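Local atomic coordinates of glutathione transferase o1 (Bombyx mori, PDB entry 3RBT), a protein that probably catalyses glutathione-dependent transfer and dehydroascorbate-reducing reactions as a member of the omega class of glutathione transferases. Residues R40-L45 with I50-Y55; K74-E79 with V93-Y98; P63-A68 with D86-E91. All coordinates share one frame; numbering follows the deposited sequence.

Contact 1. Residues R40-L45 with I50-Y55; sequences RVLLVL and IKYEVY
Leu45 and Leu42, one turn apart on helix 36-47, meet the ring of Tyr52 in two different ways. Leu45 lays its CD1 over one face in a CH-pi contact, 4.2 Å from the Tyr52 ring centroid and only 19° off the ring normal, displaced toward the CG side. On the same side of the ring, Leu45 CB lies by the opposite rim, 4.0 Å from Tyr52 CD2. The Leu42 side chain crosses that of Tyr52 at about a right angle, and its CD2 meets the ring obliquely, 3.5 Å from Tyr52 CE1. The same methyl reaches Val54, where Leu42 CD2 is 3.8 Å from Val54 CG2, and so touches two residues of the strand. Tyr52 already points toward the helix, and its chi1 of 65°, with CG between the backbone N and the carbonyl carbon, sets the ring beside the two leucines. Where the chain turns from helix to strand, Ile50 N donates to Leu45 O at 3.0 Å in an almost linear bond, while Leu45 CD2 packs against Ile50 CB. The contact is the second half of the beta-alpha-beta unit formed by strand 27-31, helix 36-47 and strand 52-56, its helix and strand nearly antiparallel. Tyr52 OH is hydrogen-bonded to Glu46 and His223. With an alanine here, Leu45 CD1 would probably lose its aromatic face, and Glu46 and His223 the hydroxyl they share. The ring is thus held by apolar contacts on its body and by polar ones at its hydroxyl, while the backbone bond ties the start of 50-55 to the helix.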
loop_
_atom_site.group_PDB
_atom_site.type_symbol
_atom_site.label_atom_id
_atom_site.label_comp_id
_atom_site.label_asym_id
_atom_site.label_seq_id
_atom_site.Cartn_x
_atom_site.Cartn_y
_atom_site.Cartn_z
ATOM N N ARG A 40 -2.360 -5.875 14.860
ATOM C CA ARG A 40 -2.093 -4.524 14.366
ATOM C C ARG A 40 -3.200 -3.520 14.634
ATOM O O ARG A 40 -2.957 -2.442 15.179
ATOM C CB ARG A 40 -1.914 -4.568 12.852
ATOM C CG ARG A 40 -0.523 -4.510 12.376
ATOM C CD ARG A 40 -0.520 -4.280 10.866
ATOM N NE ARG A 40 0.854 -4.243 10.388
ATOM C CZ ARG A 40 1.230 -4.329 9.123
ATOM N NH1 ARG A 40 0.331 -4.463 8.159
ATOM N NH2 ARG A 40 2.522 -4.279 8.837
ATOM N N VAL A 41 -4.409 -3.862 14.194
ATOM C CA VAL A 41 -5.554 -2.988 14.350
ATOM C C VAL A 41 -5.951 -2.865 15.827
ATOM O O VAL A 41 -6.333 -1.784 16.272
ATOM C CB VAL A 41 -6.751 -3.442 13.474
ATOM C CG1 VAL A 41 -7.934 -2.490 13.650
ATOM C CG2 VAL A 41 -6.334 -3.502 11.993
ATOM N N LEU A 42 -5.854 -3.956 16.587
ATOM C CA LEU A 42 -6.105 -3.887 18.037
ATOM C C LEU A 42 -5.159 -2.906 18.744
ATOM O O LEU A 42 -5.584 -2.153 19.612
ATOM C CB LEU A 42 -6.036 -5.275 18.700
ATOM C CG LEU A 42 -7.182 -6.249 18.385
ATOM C CD1 LEU A 42 -6.839 -7.672 18.849
ATOM C CD2 LEU A 42 -8.499 -5.775 19.011
ATOM N N LEU A 43 -3.885 -2.930 18.370
ATOM C CA LEU A 43 -2.889 -2.010 18.940
ATOM C C LEU A 43 -3.227 -0.534 18.693
ATOM O O LEU A 43 -3.176 0.285 19.616
ATOM C CB LEU A 43 -1.492 -2.320 18.390
ATOM C CG LEU A 43 -0.891 -3.668 18.797
ATOM C CD1 LEU A 43 0.448 -3.916 18.064
ATOM C CD2 LEU A 43 -0.761 -3.829 20.321
ATOM N N VAL A 44 -3.575 -0.216 17.445
ATOM C CA VAL A 44 -3.921 1.150 17.036
ATOM C C VAL A 44 -5.180 1.654 17.739
ATOM O O VAL A 44 -5.179 2.750 18.312
ATOM C CB VAL A 44 -4.025 1.261 15.488
ATOM C CG1 VAL A 44 -4.565 2.636 15.056
ATOM C CG2 VAL A 44 -2.654 1.009 14.872
ATOM N N LEU A 45 -6.240 0.850 17.720
ATOM C CA LEU A 45 -7.480 1.185 18.436
ATOM C C LEU A 45 -7.224 1.533 19.896
ATOM O O LEU A 45 -7.777 2.503 20.434
ATOM C CB LEU A 45 -8.461 0.016 18.377
ATOM C CG LEU A 45 -9.203 -0.235 17.062
ATOM C CD1 LEU A 45 -9.651 -1.682 17.021
ATOM C CD2 LEU A 45 -10.401 0.715 16.920
ATOM N N ILE A 50 -9.990 4.325 21.336
ATOM C CA ILE A 50 -11.294 4.254 20.678
ATOM C C ILE A 50 -12.008 3.015 21.206
ATOM O O ILE A 50 -11.417 1.939 21.333
ATOM C CB ILE A 50 -11.141 4.157 19.134
ATOM C CG1 ILE A 50 -10.301 5.326 18.592
ATOM C CG2 ILE A 50 -12.513 4.101 18.449
ATOM C CD1 ILE A 50 -9.684 5.044 17.210
ATOM N N LYS A 51 -13.274 3.176 21.541
ATOM C CA LYS A 51 -14.060 2.072 22.073
ATOM C C LYS A 51 -14.380 1.118 20.945
ATOM O O LYS A 51 -14.724 1.546 19.842
ATOM C CB LYS A 51 -15.351 2.593 22.694
ATOM C CG LYS A 51 -15.141 3.467 23.918
ATOM C CD LYS A 51 -16.471 4.037 24.396
ATOM C CE LYS A 51 -16.956 5.122 23.451
ATOM N NZ LYS A 51 -18.281 5.625 23.873
ATOM N N TYR A 52 -14.261 -0.173 21.215
ATOM C CA TYR A 52 -14.507 -1.178 20.196
ATOM C C TYR A 52 -14.931 -2.490 20.835
ATOM O O TYR A 52 -14.732 -2.706 22.025
ATOM C CB TYR A 52 -13.244 -1.412 19.349
ATOM C CG TYR A 52 -12.106 -2.012 20.137
ATOM C CD1 TYR A 52 -11.883 -3.388 20.135
ATOM C CD2 TYR A 52 -11.262 -1.208 20.896
ATOM C CE1 TYR A 52 -10.845 -3.945 20.865
ATOM C CE2 TYR A 52 -10.221 -1.753 21.634
ATOM C CZ TYR A 52 -10.019 -3.120 21.609
ATOM O OH TYR A 52 -8.988 -3.667 22.331
ATOM N N GLU A 53 -15.502 -3.361 20.018
ATOM C CA GLU A 53 -15.755 -4.741 20.403
ATOM C C GLU A 53 -15.133 -5.657 19.355
ATOM O O GLU A 53 -14.994 -5.278 18.190
ATOM C CB GLU A 53 -17.258 -4.996 20.520
ATOM C CG GLU A 53 -18.068 -4.490 19.326
ATOM C CD GLU A 53 -19.565 -4.660 19.520
ATOM O OE1 GLU A 53 -20.083 -4.305 20.596
ATOM O OE2 GLU A 53 -20.221 -5.160 18.591
ATOM N N VAL A 54 -14.754 -6.856 19.779
ATOM C CA VAL A 54 -14.187 -7.850 18.890
ATOM C C VAL A 54 -15.206 -8.950 18.607
ATOM O O VAL A 54 -15.694 -9.608 19.530
ATOM C CB VAL A 54 -12.913 -8.481 19.485
ATOM C CG1 VAL A 54 -12.351 -9.549 18.552
ATOM C CG2 VAL A 54 -11.867 -7.420 19.755
ATOM N N TYR A 55 -15.535 -9.139 17.332
ATOM C CA TYR A 55 -16.274 -10.326 16.938
ATOM C C TYR A 55 -15.301 -11.362 16.407
ATOM O O TYR A 55 -14.688 -11.181 15.350
ATOM C CB TYR A 55 -17.413 -10.010 15.962
ATOM C CG TYR A 55 -18.688 -9.657 16.693
ATOM C CD1 TYR A 55 -19.772 -10.533 16.713
ATOM C CD2 TYR A 55 -18.793 -8.458 17.412
ATOM C CE1 TYR A 55 -20.940 -10.216 17.421
ATOM C CE2 TYR A 55 -19.947 -8.132 18.106
ATOM C CZ TYR A 55 -21.018 -9.011 18.111
ATOM O OH TYR A 55 -22.161 -8.675 18.806
#

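Contact 2. Residues K74-E79 with V93-Y98; sequences KIPVLE and VVICDY
Leu78 and Ile95 form the close-packed part of a helix-on-sheet contact in the thioredoxin-like N-terminal domain, where the cis-proline loop leads into strand 77-80 beneath helix 92-102. Leu78 CD2 lies 3.7 Å from Ile95 CG2, and Leu78 CB is 3.9 Å from that same methyl, so one isoleucine branch rests against both the root and the end of the leucine. Leu78 carries CG anti to its own N (chi1 -179°), which brings CD2 up to the helix. The other isoleucine branch reaches over the backbone instead: Ile95 CD1 is 3.9 Å from Pro76 O and equally far from Leu78 N.

Away from this pair the fit slackens. Pro76, which follows a cis peptide bond, offers CG to Ile95 CD1 at 4.4 Å, and the ring of Tyr98 is met obliquely by Leu78 at a similar spacing. The slack does not mean exposure, since all four touching residues are buried. Leu89 packs on both Ile95 and Tyr98, and the second subunit approaches helix 92-102, its Pro113 against Tyr98 and its Arg120 in a salt bridge with Asp97. In glutathione transferases the residue before the cis-proline usually pairs with glutathione through its backbone; here the backbone of Ile75 is hydrogen-bonded to Tyr244 of the C-terminal tail. At the loose end, Leu78 CD2 stands 4.5 Å from Tyr98 CD2.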
loop_
_atom_site.group_PDB
_atom_site.type_symbol
_atom_site.label_atom_id
_atom_site.label_comp_id
_atom_site.label_asym_id
_atom_site.label_seq_id
_atom_site.Cartn_x
_atom_site.Cartn_y
_atom_site.Cartn_z
ATOM N N LYS A 74 -11.219 -11.227 3.409
ATOM C CA LYS A 74 -10.094 -10.458 3.911
ATOM C C LYS A 74 -10.233 -10.262 5.409
ATOM O O LYS A 74 -11.352 -10.176 5.932
ATOM C CB LYS A 74 -9.988 -9.114 3.194
ATOM C CG LYS A 74 -10.114 -9.224 1.678
ATOM C CD LYS A 74 -9.552 -8.020 0.960
ATOM C CE LYS A 74 -8.128 -8.298 0.493
ATOM N NZ LYS A 74 -7.652 -7.232 -0.426
ATOM N N ILE A 75 -9.092 -10.232 6.096
ATOM C CA ILE A 75 -9.067 -10.059 7.553
ATOM C C ILE A 75 -7.932 -9.129 7.967
ATOM O O ILE A 75 -6.895 -9.087 7.298
ATOM C CB ILE A 75 -8.963 -11.409 8.338
ATOM C CG1 ILE A 75 -7.674 -12.166 7.979
ATOM C CG2 ILE A 75 -10.240 -12.271 8.150
ATOM C CD1 ILE A 75 -7.413 -13.366 8.873
ATOM N N PRO A 76 -8.132 -8.361 9.052
ATOM C CA PRO A 76 -9.385 -8.262 9.811
ATOM C C PRO A 76 -10.364 -7.353 9.084
ATOM O O PRO A 76 -10.043 -6.839 8.012
ATOM C CB PRO A 76 -8.937 -7.597 11.112
ATOM C CG PRO A 76 -7.844 -6.682 10.662
ATOM C CD PRO A 76 -7.086 -7.499 9.633
ATOM N N VAL A 77 -11.547 -7.162 9.658
ATOM C CA VAL A 77 -12.499 -6.188 9.143
ATOM C C VAL A 77 -12.868 -5.223 10.265
ATOM O O VAL A 77 -13.215 -5.646 11.373
ATOM C CB VAL A 77 -13.800 -6.845 8.634
ATOM C CG1 VAL A 77 -14.784 -5.769 8.154
ATOM C CG2 VAL A 77 -13.515 -7.846 7.522
ATOM N N LEU A 78 -12.779 -3.929 9.983
ATOM C CA LEU A 78 -13.265 -2.942 10.920
ATOM C C LEU A 78 -14.588 -2.410 10.392
ATOM O O LEU A 78 -14.650 -1.848 9.284
ATOM C CB LEU A 78 -12.243 -1.807 11.118
ATOM C CG LEU A 78 -12.615 -0.692 12.109
ATOM C CD1 LEU A 78 -12.504 -1.143 13.570
ATOM C CD2 LEU A 78 -11.769 0.559 11.880
ATOM N N GLU A 79 -15.640 -2.609 11.181
ATOM C CA GLU A 79 -16.964 -2.108 10.835
ATOM C C GLU A 79 -17.171 -0.796 11.570
ATOM O O GLU A 79 -16.963 -0.720 12.780
ATOM C CB GLU A 79 -18.061 -3.117 11.196
ATOM C CG GLU A 79 -19.457 -2.751 10.662
ATOM C CD GLU A 79 -20.504 -3.832 10.920
ATOM O OE1 GLU A 79 -20.432 -4.507 11.966
ATOM O OE2 GLU A 79 -21.403 -4.003 10.076
ATOM N N VAL A 93 -3.473 -1.737 6.911
ATOM C CA VAL A 93 -2.867 -0.424 6.681
ATOM C C VAL A 93 -3.924 0.659 6.457
ATOM O O VAL A 93 -3.877 1.713 7.082
ATOM C CB VAL A 93 -1.890 -0.441 5.481
ATOM C CG1 VAL A 93 -1.289 0.954 5.269
ATOM C CG2 VAL A 93 -0.782 -1.467 5.711
ATOM N N VAL A 94 -4.873 0.393 5.565
ATOM C CA VAL A 94 -5.944 1.351 5.277
ATOM C C VAL A 94 -6.790 1.611 6.534
ATOM O O VAL A 94 -7.149 2.766 6.839
ATOM C CB VAL A 94 -6.819 0.862 4.106
ATOM C CG1 VAL A 94 -7.989 1.795 3.869
ATOM C CG2 VAL A 94 -5.975 0.745 2.843
ATOM N N ILE A 95 -7.066 0.533 7.266
ATOM C CA ILE A 95 -7.847 0.585 8.509
ATOM C C ILE A 95 -7.170 1.464 9.556
ATOM O O ILE A 95 -7.798 2.352 10.129
ATOM C CB ILE A 95 -8.105 -0.833 9.084
ATOM C CG1 ILE A 95 -9.184 -1.551 8.251
ATOM C CG2 ILE A 95 -8.556 -0.741 10.516
ATOM C CD1 ILE A 95 -9.255 -3.091 8.453
ATOM N N CYS A 96 -5.882 1.223 9.783
ATOM C CA CYS A 96 -5.146 1.942 10.800
ATOM C C CYS A 96 -4.970 3.406 10.423
ATOM O O CYS A 96 -5.028 4.267 11.300
ATOM C CB CYS A 96 -3.786 1.281 11.053
ATOM S SG CYS A 96 -3.886 -0.331 11.899
ATOM N N ASP A 97 -4.757 3.678 9.131
ATOM C CA ASP A 97 -4.626 5.049 8.633
ATOM C C ASP A 97 -5.955 5.803 8.711
ATOM O O ASP A 97 -5.980 6.985 9.078
ATOM C CB ASP A 97 -4.049 5.088 7.205
ATOM C CG ASP A 97 -2.557 4.709 7.160
ATOM O OD1 ASP A 97 -1.913 4.625 8.228
ATOM O OD2 ASP A 97 -2.022 4.514 6.052
ATOM N N TYR A 98 -7.047 5.102 8.398
ATOM C CA TYR A 98 -8.390 5.652 8.587
ATOM C C TYR A 98 -8.558 6.122 10.035
ATOM O O TYR A 98 -8.961 7.247 10.279
ATOM C CB TYR A 98 -9.485 4.627 8.236
ATOM C CG TYR A 98 -10.828 5.064 8.759
ATOM C CD1 TYR A 98 -11.564 6.042 8.092
ATOM C CD2 TYR A 98 -11.333 4.555 9.956
ATOM C CE1 TYR A 98 -12.786 6.475 8.586
ATOM C CE2 TYR A 98 -12.556 4.990 10.456
ATOM C CZ TYR A 98 -13.272 5.949 9.771
ATOM O OH TYR A 98 -14.488 6.392 10.260
#

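Contact 3. Residues P63-A68 with D86-E91; sequences PEWFRA and DRFLFE
Phe66 and Phe88 bring the short helix 64-69 onto the edge strand 87-89 of the thioredoxin-like N-terminal domain, on the face of the sheet away from helix 92-102. Phe88 points to helix 64-69, whereas the next residue, Leu89, packs on Ile95 and Tyr98 behind the sheet. The sheet is thus covered on both faces, and in this contact the cover is largely aromatic.

The aromatic pair comes first. The rings of Phe66 and Phe88 lie with centroids 5.8 Å apart and planes inclined at 48°, neither stacked nor perpendicular. The rim carbon Phe88 CE1 does most of the touching, 3.9 Å from Phe66 CE1 and as near to Phe66 CD1. The Phe66 side chain leaves the helix with CG anti to the backbone N (chi1 -174°), and that direction carries its ring across to the strand. Tyr30 meets both rings, again at about 45°, and Val77 lies against both side chains, so the pair is seated on the central strands.

Simple apolar contact follows. Trp65 and Phe88 meet rim to rim, each near the plane of the other, with Phe88 CZ 4.4 Å from Trp65 CZ3. One face of the indole is taken up within its own segment by Pro63 CB and Phe66 CB, while Pro20 also packs on Trp65.

The polar bonds do not link the two segments; besides those to neighbouring elements, some lie within each segment. Pro63 occupies the N-cap of the helix, and Arg67 N donates to Pro63 O at 3.2 Å. On the strand, beside Tyr114 of the second subunit, the guanidinium of Arg87 curls back on the chain: Arg87 NH1 donates to Asp86 O at 2.8 Å, from above the carbonyl plane.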
loop_
_atom_site.group_PDB
_atom_site.type_symbol
_atom_site.label_atom_id
_atom_site.label_comp_id
_atom_site.label_asym_id
_atom_site.label_seq_id
_atom_site.Cartn_x
_atom_site.Cartn_y
_atom_site.Cartn_z
ATOM N N PRO A 63 -19.758 -17.369 8.927
ATOM C CA PRO A 63 -21.162 -17.034 8.665
ATOM C C PRO A 63 -21.372 -16.552 7.237
ATOM O O PRO A 63 -20.534 -15.828 6.700
ATOM C CB PRO A 63 -21.454 -15.900 9.659
ATOM C CG PRO A 63 -20.268 -15.871 10.610
ATOM C CD PRO A 63 -19.119 -16.389 9.821
ATOM N N GLU A 64 -22.488 -16.963 6.644
ATOM C CA GLU A 64 -22.836 -16.638 5.258
ATOM C C GLU A 64 -22.939 -15.146 4.992
ATOM O O GLU A 64 -22.506 -14.673 3.943
ATOM C CB GLU A 64 -24.139 -17.341 4.849
ATOM C CG GLU A 64 -23.923 -18.756 4.323
ATOM C CD GLU A 64 -25.193 -19.428 3.817
ATOM O OE1 GLU A 64 -26.292 -18.829 3.902
ATOM O OE2 GLU A 64 -25.088 -20.576 3.336
ATOM N N TRP A 65 -23.516 -14.414 5.941
ATOM C CA TRP A 65 -23.654 -12.961 5.831
ATOM C C TRP A 65 -22.294 -12.259 5.837
ATOM O O TRP A 65 -22.153 -11.169 5.284
ATOM C CB TRP A 65 -24.557 -12.404 6.937
ATOM C CG TRP A 65 -24.065 -12.683 8.325
ATOM C CD1 TRP A 65 -24.485 -13.683 9.154
ATOM C CD2 TRP A 65 -23.067 -11.953 9.051
ATOM N NE1 TRP A 65 -23.811 -13.625 10.350
ATOM C CE2 TRP A 65 -22.932 -12.575 10.315
ATOM C CE3 TRP A 65 -22.267 -10.835 8.757
ATOM C CZ2 TRP A 65 -22.033 -12.121 11.285
ATOM C CZ3 TRP A 65 -21.367 -10.384 9.725
ATOM C CH2 TRP A 65 -21.259 -11.028 10.970
ATOM N N PHE A 66 -21.302 -12.882 6.471
ATOM C CA PHE A 66 -19.948 -12.343 6.473
ATOM C C PHE A 66 -19.302 -12.519 5.103
ATOM O O PHE A 66 -18.805 -11.549 4.536
ATOM C CB PHE A 66 -19.091 -12.951 7.593
ATOM C CG PHE A 66 -17.728 -12.314 7.733
ATOM C CD1 PHE A 66 -17.573 -11.102 8.400
ATOM C CD2 PHE A 66 -16.602 -12.926 7.200
ATOM C CE1 PHE A 66 -16.313 -10.511 8.525
ATOM C CE2 PHE A 66 -15.340 -12.350 7.328
ATOM C CZ PHE A 66 -15.195 -11.137 7.985
ATOM N N ARG A 67 -19.336 -13.741 4.566
ATOM C CA ARG A 67 -18.841 -14.002 3.207
ATOM C C ARG A 67 -19.484 -13.058 2.198
ATOM O O ARG A 67 -18.798 -12.499 1.349
ATOM C CB ARG A 67 -19.070 -15.459 2.783
ATOM C CG ARG A 67 -18.281 -16.472 3.604
ATOM C CD ARG A 67 -18.522 -17.902 3.155
ATOM N NE ARG A 67 -18.858 -18.769 4.285
ATOM C CZ ARG A 67 -18.960 -20.098 4.225
ATOM N NH1 ARG A 67 -18.741 -20.742 3.081
ATOM N NH2 ARG A 67 -19.275 -20.788 5.318
ATOM N N ALA A 68 -20.795 -12.858 2.316
ATOM C CA ALA A 68 -21.522 -11.975 1.404
ATOM C C ALA A 68 -20.996 -10.538 1.398
ATOM O O ALA A 68 -20.929 -9.914 0.340
ATOM C CB ALA A 68 -23.013 -12.003 1.708
ATOM N N ASP A 86 -23.758 1.347 8.499
ATOM C CA ASP A 86 -22.561 0.615 8.916
ATOM C C ASP A 86 -21.812 0.016 7.725
ATOM O O ASP A 86 -22.413 -0.609 6.853
ATOM C CB ASP A 86 -22.922 -0.472 9.922
ATOM C CG ASP A 86 -23.465 0.090 11.229
ATOM O OD1 ASP A 86 -23.579 1.333 11.374
ATOM O OD2 ASP A 86 -23.787 -0.727 12.113
ATOM N N ARG A 87 -20.498 0.225 7.695
ATOM C CA ARG A 87 -19.677 -0.224 6.576
ATOM C C ARG A 87 -18.459 -1.022 7.016
ATOM O O ARG A 87 -17.833 -0.729 8.045
ATOM C CB ARG A 87 -19.228 0.964 5.708
ATOM C CG ARG A 87 -20.350 1.686 4.956
ATOM C CD ARG A 87 -21.079 0.802 3.945
ATOM N NE ARG A 87 -22.219 1.512 3.370
ATOM C CZ ARG A 87 -23.488 1.348 3.750
ATOM N NH1 ARG A 87 -23.804 0.477 4.700
ATOM N NH2 ARG A 87 -24.455 2.054 3.171
ATOM N N PHE A 88 -18.134 -2.027 6.214
ATOM C CA PHE A 88 -16.901 -2.772 6.365
ATOM C C PHE A 88 -15.732 -1.960 5.802
ATOM O O PHE A 88 -15.833 -1.363 4.727
ATOM C CB PHE A 88 -17.004 -4.104 5.617
ATOM C CG PHE A 88 -17.690 -5.211 6.387
ATOM C CD1 PHE A 88 -17.471 -6.546 6.023
ATOM C CD2 PHE A 88 -18.538 -4.939 7.460
ATOM C CE1 PHE A 88 -18.097 -7.590 6.701
ATOM C CE2 PHE A 88 -19.158 -5.971 8.152
ATOM C CZ PHE A 88 -18.943 -7.306 7.771
ATOM N N LEU A 89 -14.640 -1.916 6.555
ATOM C CA LEU A 89 -13.370 -1.391 6.062
ATOM C C LEU A 89 -12.353 -2.518 6.072
ATOM O O LEU A 89 -12.259 -3.253 7.055
ATOM C CB LEU A 89 -12.866 -0.232 6.925
ATOM C CG LEU A 89 -13.239 1.208 6.535
ATOM C CD1 LEU A 89 -12.502 2.212 7.438
ATOM C CD2 LEU A 89 -12.906 1.487 5.094
ATOM N N PHE A 90 -11.609 -2.640 4.974
ATOM C CA PHE A 90 -10.660 -3.729 4.776
ATOM C C PHE A 90 -9.218 -3.230 4.743
ATOM O O PHE A 90 -8.972 -2.030 4.560
ATOM C CB PHE A 90 -10.960 -4.473 3.458
ATOM C CG PHE A 90 -12.350 -5.049 3.369
ATOM C CD1 PHE A 90 -13.303 -4.471 2.536
ATOM C CD2 PHE A 90 -12.701 -6.180 4.100
ATOM C CE1 PHE A 90 -14.588 -5.001 2.436
ATOM C CE2 PHE A 90 -13.990 -6.718 4.017
ATOM C CZ PHE A 90 -14.930 -6.132 3.179
ATOM N N GLU A 91 -8.286 -4.178 4.891
ATOM C CA GLU A 91 -6.832 -3.974 4.762
ATOM C C GLU A 91 -6.231 -3.197 5.938
ATOM O O GLU A 91 -6.552 -2.018 6.140
ATOM C CB GLU A 91 -6.464 -3.345 3.411
ATOM C CG GLU A 91 -6.808 -4.218 2.206
ATOM C CD GLU A 91 -6.138 -3.763 0.928
ATOM O OE1 GLU A 91 -5.153 -2.994 1.009
ATOM O OE2 GLU A 91 -6.593 -4.183 -0.173
#

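Overall arrangement
All three contacts serve one mixed sheet, but from different sides and depths. Contacts 1 and 2 lie side by side on one face and share a boundary: Val44 CG2 touches Cys96 SG at 3.5 Å, and Val41 of helix 36-47 packs on both Ile95 and Pro76. Contact 2 is fully buried and purely apolar, whereas contact 1, at an outer strand, is partly buried and adds a backbone bond and a tyrosine hydroxyl. Contact 3 lies on the other face, farther from the chain's centre, and relies on aromatic rims. Strand pairing joins it to contact 2 through Leu78 and Leu89, and both of these contacts border the second subunit.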